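PDB 4CE0: O-methyltransferase from Saccharopolyspora spinosa, which probably transfers a methyl group from S-adenosyl-L-methionine to the 4'-hydroxyl of a spinosyn rhamnose, in a magnesium-dependent step of antibiotic biosynthesis. Local coordinates for residues A[85-98]-A[146-160]. Residues are numbered along the deposited sequence; the frame is centred on the assembly and turned at random.
With SAH (S-adenosyl-L-homocysteine), chain B.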
loop_
_atom_site.group_PDB
_atom_site.type_symbol
_atom_site.label_atom_id
_atom_site.label_comp_id
_atom_site.label_asym_id
_atom_site.label_seq_id
_atom_site.Cartn_x
_atom_site.Cartn_y
_atom_site.Cartn_z
ATOM N N TRP A 85 15.411 10.389 -7.056
ATOM C CA TRP A 85 15.612 10.300 -5.605
ATOM C C TRP A 85 15.421 8.853 -5.184
ATOM O O TRP A 85 16.155 7.975 -5.659
ATOM C CB TRP A 85 14.677 11.246 -4.860
ATOM C CG TRP A 85 14.953 11.450 -3.416
ATOM C CD1 TRP A 85 16.165 11.719 -2.851
ATOM C CD2 TRP A 85 13.991 11.484 -2.342
ATOM N NE1 TRP A 85 16.026 11.879 -1.489
ATOM C CE2 TRP A 85 14.710 11.740 -1.152
ATOM C CE3 TRP A 85 12.609 11.304 -2.271
ATOM C CZ2 TRP A 85 14.085 11.811 0.098
ATOM C CZ3 TRP A 85 11.990 11.360 -1.021
ATOM C CH2 TRP A 85 12.735 11.597 0.145
ATOM N N ARG A 86 14.435 8.583 -4.333
ATOM C CA ARG A 86 14.257 7.229 -3.823
ATOM C C ARG A 86 13.504 6.316 -4.788
ATOM O O ARG A 86 13.398 5.103 -4.554
ATOM C CB ARG A 86 13.585 7.264 -2.450
ATOM C CG ARG A 86 14.507 7.759 -1.345
ATOM C CD ARG A 86 13.770 7.984 -0.061
ATOM N NE ARG A 86 14.626 8.603 0.948
ATOM C CZ ARG A 86 14.182 9.240 2.029
ATOM N NH1 ARG A 86 12.879 9.347 2.270
ATOM N NH2 ARG A 86 15.054 9.778 2.868
ATOM N N GLY A 87 12.969 6.904 -5.857
ATOM C CA GLY A 87 12.414 6.129 -6.961
ATOM C C GLY A 87 10.921 6.072 -7.058
ATOM O O GLY A 87 10.374 5.485 -8.007
ATOM N N GLY A 88 10.269 6.760 -6.130
ATOM C CA GLY A 88 8.842 6.640 -5.915
ATOM C C GLY A 88 7.986 6.938 -7.132
ATOM O O GLY A 88 7.051 6.196 -7.454
ATOM N N ALA A 89 8.294 8.029 -7.808
ATOM C CA ALA A 89 7.535 8.404 -8.994
ATOM C C ALA A 89 7.697 7.365 -10.092
ATOM O O ALA A 89 6.758 7.042 -10.799
ATOM C CB ALA A 89 7.962 9.765 -9.484
ATOM N N CYS A 90 8.916 6.863 -10.255
ATOM C CA CYS A 90 9.168 5.811 -11.217
ATOM C C CYS A 90 8.508 4.506 -10.839
ATOM O O CYS A 90 7.998 3.783 -11.704
ATOM C CB CYS A 90 10.667 5.589 -11.329
ATOM S SG CYS A 90 11.511 6.929 -12.211
ATOM N N ILE A 91 8.542 4.174 -9.558
ATOM C CA ILE A 91 7.775 3.007 -9.079
ATOM C C ILE A 91 6.305 3.145 -9.478
ATOM O O ILE A 91 5.688 2.194 -9.993
ATOM C CB ILE A 91 7.916 2.824 -7.571
ATOM C CG1 ILE A 91 9.350 2.414 -7.236
ATOM C CG2 ILE A 91 6.997 1.726 -7.033
ATOM C CD1 ILE A 91 9.703 2.603 -5.802
ATOM N N PHE A 92 5.755 4.337 -9.274
ATOM C CA PHE A 92 4.370 4.569 -9.627
ATOM C C PHE A 92 4.089 4.366 -11.106
ATOM O O PHE A 92 3.145 3.681 -11.451
ATOM C CB PHE A 92 3.902 5.960 -9.210
ATOM C CG PHE A 92 2.450 6.165 -9.423
ATOM C CD1 PHE A 92 1.525 5.510 -8.598
ATOM C CD2 PHE A 92 1.990 6.967 -10.462
ATOM C CE1 PHE A 92 0.172 5.687 -8.793
ATOM C CE2 PHE A 92 0.643 7.148 -10.674
ATOM C CZ PHE A 92 -0.278 6.509 -9.823
ATOM N N MET A 93 4.932 4.911 -11.984
ATOM C CA MET A 93 4.703 4.710 -13.416
ATOM C C MET A 93 4.744 3.219 -13.747
ATOM O O MET A 93 3.948 2.717 -14.541
ATOM C CB MET A 93 5.743 5.462 -14.253
ATOM C CG MET A 93 5.704 6.927 -14.062
ATOM S SD MET A 93 6.690 7.814 -15.277
ATOM C CE MET A 93 8.280 7.586 -14.562
ATOM N N ARG A 94 5.668 2.509 -13.141
ATOM C CA ARG A 94 5.760 1.064 -13.394
ATOM C C ARG A 94 4.496 0.379 -12.882
ATOM O O ARG A 94 3.994 -0.590 -13.477
ATOM C CB ARG A 94 6.994 0.471 -12.735
ATOM C CG ARG A 94 7.085 -1.094 -12.773
ATOM C CD ARG A 94 7.261 -1.679 -14.152
ATOM N NE ARG A 94 7.075 -3.141 -14.195
ATOM C CZ ARG A 94 5.929 -3.752 -14.512
ATOM N NH1 ARG A 94 4.822 -3.060 -14.774
ATOM N NH2 ARG A 94 5.875 -5.069 -14.550
ATOM N N ALA A 95 3.950 0.910 -11.799
ATOM C CA ALA A 95 2.751 0.283 -11.210
ATOM C C ALA A 95 1.520 0.549 -12.084
ATOM O O ALA A 95 0.639 -0.301 -12.194
ATOM C CB ALA A 95 2.536 0.763 -9.808
ATOM N N VAL A 96 1.456 1.713 -12.725
ATOM C CA VAL A 96 0.329 1.959 -13.616
ATOM C C VAL A 96 0.326 0.945 -14.784
ATOM O O VAL A 96 -0.714 0.329 -15.081
ATOM C CB VAL A 96 0.301 3.383 -14.137
ATOM C CG1 VAL A 96 -0.930 3.571 -14.995
ATOM C CG2 VAL A 96 0.301 4.385 -12.974
ATOM N N LEU A 97 1.483 0.769 -15.435
ATOM C CA LEU A 97 1.646 -0.284 -16.452
ATOM C C LEU A 97 1.191 -1.651 -15.947
ATOM O O LEU A 97 0.510 -2.393 -16.653
ATOM C CB LEU A 97 3.111 -0.403 -16.902
ATOM C CG LEU A 97 3.741 0.824 -17.554
ATOM C CD1 LEU A 97 5.175 0.509 -17.960
ATOM C CD2 LEU A 97 2.910 1.282 -18.733
ATOM N N GLN A 98 1.622 -2.010 -14.743
ATOM C CA GLN A 98 1.155 -3.235 -14.109
ATOM C C GLN A 98 -0.360 -3.220 -13.963
ATOM O O GLN A 98 -0.998 -4.237 -14.194
ATOM C CB GLN A 98 1.796 -3.384 -12.714
ATOM C CG GLN A 98 1.458 -4.684 -12.004
ATOM C CD GLN A 98 2.007 -5.889 -12.729
ATOM O OE1 GLN A 98 1.337 -6.919 -12.845
ATOM N NE2 GLN A 98 3.232 -5.769 -13.231
ATOM N N VAL A 146 17.622 2.367 -4.570
ATOM C CA VAL A 146 16.468 2.488 -5.460
ATOM C C VAL A 146 15.992 1.119 -5.981
ATOM O O VAL A 146 14.794 0.879 -6.070
ATOM C CB VAL A 146 16.751 3.424 -6.682
ATOM C CG1 VAL A 146 15.505 3.543 -7.564
ATOM C CG2 VAL A 146 17.221 4.820 -6.233
ATOM N N ARG A 147 16.921 0.252 -6.377
ATOM C CA ARG A 147 16.585 -1.089 -6.863
ATOM C C ARG A 147 15.788 -1.840 -5.757
ATOM O O ARG A 147 14.745 -2.465 -6.029
ATOM C CB ARG A 147 17.870 -1.887 -7.257
ATOM C CG ARG A 147 18.273 -1.844 -8.772
ATOM C CD ARG A 147 19.494 -2.788 -9.167
ATOM N NE ARG A 147 19.159 -4.224 -9.058
ATOM C CZ ARG A 147 18.564 -4.919 -10.028
ATOM N NH1 ARG A 147 18.251 -4.340 -11.202
ATOM N NH2 ARG A 147 18.265 -6.196 -9.835
ATOM N N GLN A 148 16.305 -1.798 -4.524
ATOM C CA GLN A 148 15.674 -2.424 -3.361
ATOM C C GLN A 148 14.235 -1.876 -3.194
ATOM O O GLN A 148 13.284 -2.637 -2.939
ATOM C CB GLN A 148 16.495 -2.166 -2.077
ATOM C CG GLN A 148 17.814 -2.980 -1.947
ATOM C CD GLN A 148 18.729 -2.508 -0.786
ATOM O OE1 GLN A 148 18.673 -1.351 -0.349
ATOM N NE2 GLN A 148 19.588 -3.419 -0.295
ATOM N N ASN A 149 14.087 -0.557 -3.328
ATOM C CA ASN A 149 12.782 0.093 -3.194
ATOM C C ASN A 149 11.794 -0.473 -4.205
ATOM O O ASN A 149 10.677 -0.781 -3.845
ATOM C CB ASN A 149 12.906 1.619 -3.310
ATOM C CG ASN A 149 13.593 2.225 -2.104
ATOM O OD1 ASN A 149 13.707 1.569 -1.062
ATOM N ND2 ASN A 149 14.057 3.454 -2.231
ATOM N N PHE A 150 12.212 -0.652 -5.458
ATOM C CA PHE A 150 11.301 -1.204 -6.466
ATOM C C PHE A 150 10.883 -2.615 -6.039
ATOM O O PHE A 150 9.709 -3.005 -6.218
ATOM C CB PHE A 150 11.941 -1.266 -7.855
ATOM C CG PHE A 150 11.682 -0.071 -8.739
ATOM C CD1 PHE A 150 12.477 1.063 -8.631
ATOM C CD2 PHE A 150 10.711 -0.111 -9.736
ATOM C CE1 PHE A 150 12.289 2.185 -9.462
ATOM C CE2 PHE A 150 10.500 1.009 -10.586
ATOM C CZ PHE A 150 11.303 2.158 -10.445
ATOM N N ALA A 151 11.834 -3.360 -5.473
ATOM C CA ALA A 151 11.630 -4.760 -5.147
ATOM C C ALA A 151 10.664 -4.851 -3.989
ATOM O O ALA A 151 9.945 -5.818 -3.847
ATOM C CB ALA A 151 12.982 -5.457 -4.800
ATOM N N ARG A 152 10.597 -3.816 -3.176
ATOM C CA ARG A 152 9.646 -3.825 -2.063
ATOM C C ARG A 152 8.220 -3.886 -2.553
ATOM O O ARG A 152 7.360 -4.433 -1.866
ATOM C CB ARG A 152 9.878 -2.637 -1.131
ATOM C CG ARG A 152 11.170 -2.856 -0.341
ATOM C CD ARG A 152 11.760 -1.607 0.251
ATOM N NE ARG A 152 12.126 -1.848 1.646
ATOM C CZ ARG A 152 12.403 -0.885 2.514
ATOM N NH1 ARG A 152 12.355 0.398 2.132
ATOM N NH2 ARG A 152 12.700 -1.193 3.769
ATOM N N TYR A 153 7.972 -3.347 -3.747
ATOM C CA TYR A 153 6.621 -3.290 -4.312
ATOM C C TYR A 153 6.387 -4.458 -5.261
ATOM O O TYR A 153 5.319 -4.564 -5.881
ATOM C CB TYR A 153 6.368 -1.938 -5.010
ATOM C CG TYR A 153 6.402 -0.733 -4.076
ATOM C CD1 TYR A 153 5.260 -0.292 -3.426
ATOM C CD2 TYR A 153 7.586 -0.033 -3.855
ATOM C CE1 TYR A 153 5.298 0.808 -2.576
ATOM C CE2 TYR A 153 7.644 1.049 -3.002
ATOM C CZ TYR A 153 6.495 1.469 -2.357
ATOM O OH TYR A 153 6.543 2.578 -1.532
ATOM N N GLY A 154 7.372 -5.354 -5.354
ATOM C CA GLY A 154 7.305 -6.428 -6.317
ATOM C C GLY A 154 7.357 -5.936 -7.761
ATOM O O GLY A 154 6.796 -6.559 -8.651
ATOM N N LEU A 155 8.050 -4.825 -8.007
ATOM C CA LEU A 155 8.096 -4.259 -9.357
ATOM C C LEU A 155 9.493 -4.114 -9.946
ATOM O O LEU A 155 9.670 -3.347 -10.875
ATOM C CB LEU A 155 7.391 -2.905 -9.392
ATOM C CG LEU A 155 5.891 -3.004 -9.104
ATOM C CD1 LEU A 155 5.352 -1.641 -8.772
ATOM C CD2 LEU A 155 5.125 -3.607 -10.295
ATOM N N LEU A 156 10.473 -4.857 -9.433
ATOM C CA LEU A 156 11.823 -4.772 -9.975
ATOM C C LEU A 156 11.968 -5.817 -11.059
ATOM O O LEU A 156 12.434 -6.902 -10.790
ATOM C CB LEU A 156 12.864 -4.973 -8.875
ATOM C CG LEU A 156 14.324 -4.886 -9.342
ATOM C CD1 LEU A 156 14.600 -3.512 -9.908
ATOM C CD2 LEU A 156 15.288 -5.190 -8.187
ATOM N N ASP A 157 11.522 -5.508 -12.270
ATOM C CA ASP A 157 11.512 -6.515 -13.342
ATOM C C ASP A 157 12.040 -5.961 -14.678
ATOM O O ASP A 157 12.710 -4.920 -14.714
ATOM C CB ASP A 157 10.109 -7.125 -13.487
ATOM C CG ASP A 157 9.093 -6.186 -14.122
ATOM O OD1 ASP A 157 9.344 -4.960 -14.195
ATOM O OD2 ASP A 157 8.027 -6.699 -14.554
ATOM N N GLU A 158 11.746 -6.654 -15.768
ATOM C CA GLU A 158 12.349 -6.348 -17.094
ATOM C C GLU A 158 11.878 -5.016 -17.661
ATOM O O GLU A 158 12.509 -4.457 -18.569
ATOM C CB GLU A 158 11.992 -7.427 -18.109
ATOM C CG GLU A 158 10.495 -7.781 -18.068
ATOM C CD GLU A 158 10.010 -8.535 -19.296
ATOM O OE1 GLU A 158 10.826 -8.755 -20.225
ATOM O OE2 GLU A 158 8.811 -8.911 -19.326
ATOM N N GLN A 159 10.766 -4.491 -17.138
ATOM C CA GLN A 159 10.207 -3.247 -17.653
ATOM C C GLN A 159 10.754 -2.000 -16.973
ATOM O O GLN A 159 10.263 -0.900 -17.205
ATOM C CB GLN A 159 8.687 -3.273 -17.523
ATOM C CG GLN A 159 7.997 -4.213 -18.497
ATOM C CD GLN A 159 6.483 -4.136 -18.376
ATOM O OE1 GLN A 159 5.847 -4.982 -17.732
ATOM N NE2 GLN A 159 5.903 -3.107 -18.961
ATOM N N VAL A 160 11.739 -2.172 -16.103
ATOM C CA VAL A 160 12.400 -1.050 -15.439
ATOM C C VAL A 160 13.898 -1.082 -15.785
ATOM O O VAL A 160 14.570 -2.118 -15.572
ATOM C CB VAL A 160 12.286 -1.131 -13.913
ATOM C CG1 VAL A 160 12.858 0.140 -13.280
ATOM C CG2 VAL A 160 10.810 -1.353 -13.483
HETATM N N SAH B . 10.947 12.256 -5.070
HETATM C CA SAH B . 11.425 13.047 -6.216
HETATM C CB SAH B . 12.919 13.105 -6.417
HETATM C CG SAH B . 13.683 14.033 -7.360
HETATM S SD SAH B . 14.969 14.766 -6.304
HETATM C C SAH B . 10.814 12.235 -7.286
HETATM O O SAH B . 11.256 12.431 -8.406
HETATM O OXT SAH B . 9.846 11.427 -6.725
HETATM C "C5'" SAH B . 16.215 15.289 -7.535
HETATM C "C4'" SAH B . 17.012 14.135 -8.160
HETATM O "O4'" SAH B . 17.664 14.561 -9.338
HETATM C "C3'" SAH B . 18.124 13.572 -7.270
HETATM O "O3'" SAH B . 17.880 12.190 -7.111
HETATM C "C2'" SAH B . 19.456 13.856 -7.976
HETATM O "O2'" SAH B . 20.522 12.893 -7.835
HETATM C "C1'" SAH B . 18.984 14.027 -9.422
HETATM N N9 SAH B . 19.784 14.925 -10.289
HETATM C C8 SAH B . 19.688 16.300 -10.321
HETATM N N7 SAH B . 20.520 16.748 -11.271
HETATM C C5 SAH B . 21.115 15.695 -11.874
HETATM C C6 SAH B . 22.053 15.577 -12.901
HETATM N N6 SAH B . 22.539 16.651 -13.519
HETATM N N1 SAH B . 22.494 14.333 -13.285
HETATM C C2 SAH B . 22.008 13.186 -12.692
HETATM N N3 SAH B . 21.108 13.320 -11.660
HETATM C C4 SAH B . 20.637 14.540 -11.278
HETATM O O HOH W 1 3.165 -4.574 -16.738
#
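Both faces of the F150 ring are covered: I91 CG1 stands over its centre, 3.5 Å from the centroid and almost on the ring normal, a CH-pi contact, while V160 CG1 lies on the opposite face toward the rim. C90 CB and R94 CB meet its edge. A chi1 of -68° puts I91 CG1 beside the backbone N and CG2 anti to it; CG2 lies over a face of Y153, and CD1 reaches along that same ring. The R94 guanidinium has L155 CD2 over one face and Q159 OE1 over the other, with D157 at its edge. Its chain, bent at chi2 (67°), turns the group side-on to the carboxylate. R94 NE gives a hydrogen bond of 2.9 Å to D157 OD1. R94 NH2 gives one of 2.7 Å to D157 OD2; both arrive on the syn side but tilted out of the carboxylate plane, the two planes being 15° apart. Q159 OE1, 3.2 Å from R94 NH2, is badly angled for a bond, but a water joins it to R94 NH1; Q159 NE2 is hydrogen-bonded to the carbonyls of D102 and R105. L155 CD1 packs on A95 CB at 3.8 Å. At the other end N149 ND2 donates a nearly straight 2.9 Å bond to a lone pair of R86 O, just before the N-cap G87 of helix 88-100. The contact thus joins that helix to helix 143-152 and to the turn entering strand 160-164, outermost in this chain's Rossmann-like methyltransferase sheet. Its chemistry is divided: a ring-and-aliphatic centre lies between a two-pronged salt bridge, which probably balances the buried R94 charge, and the N149-R86 hydrogen bond, which ties to helix 143-152 the loop carrying W85, whose backbone N bonds weakly to SAH O3'.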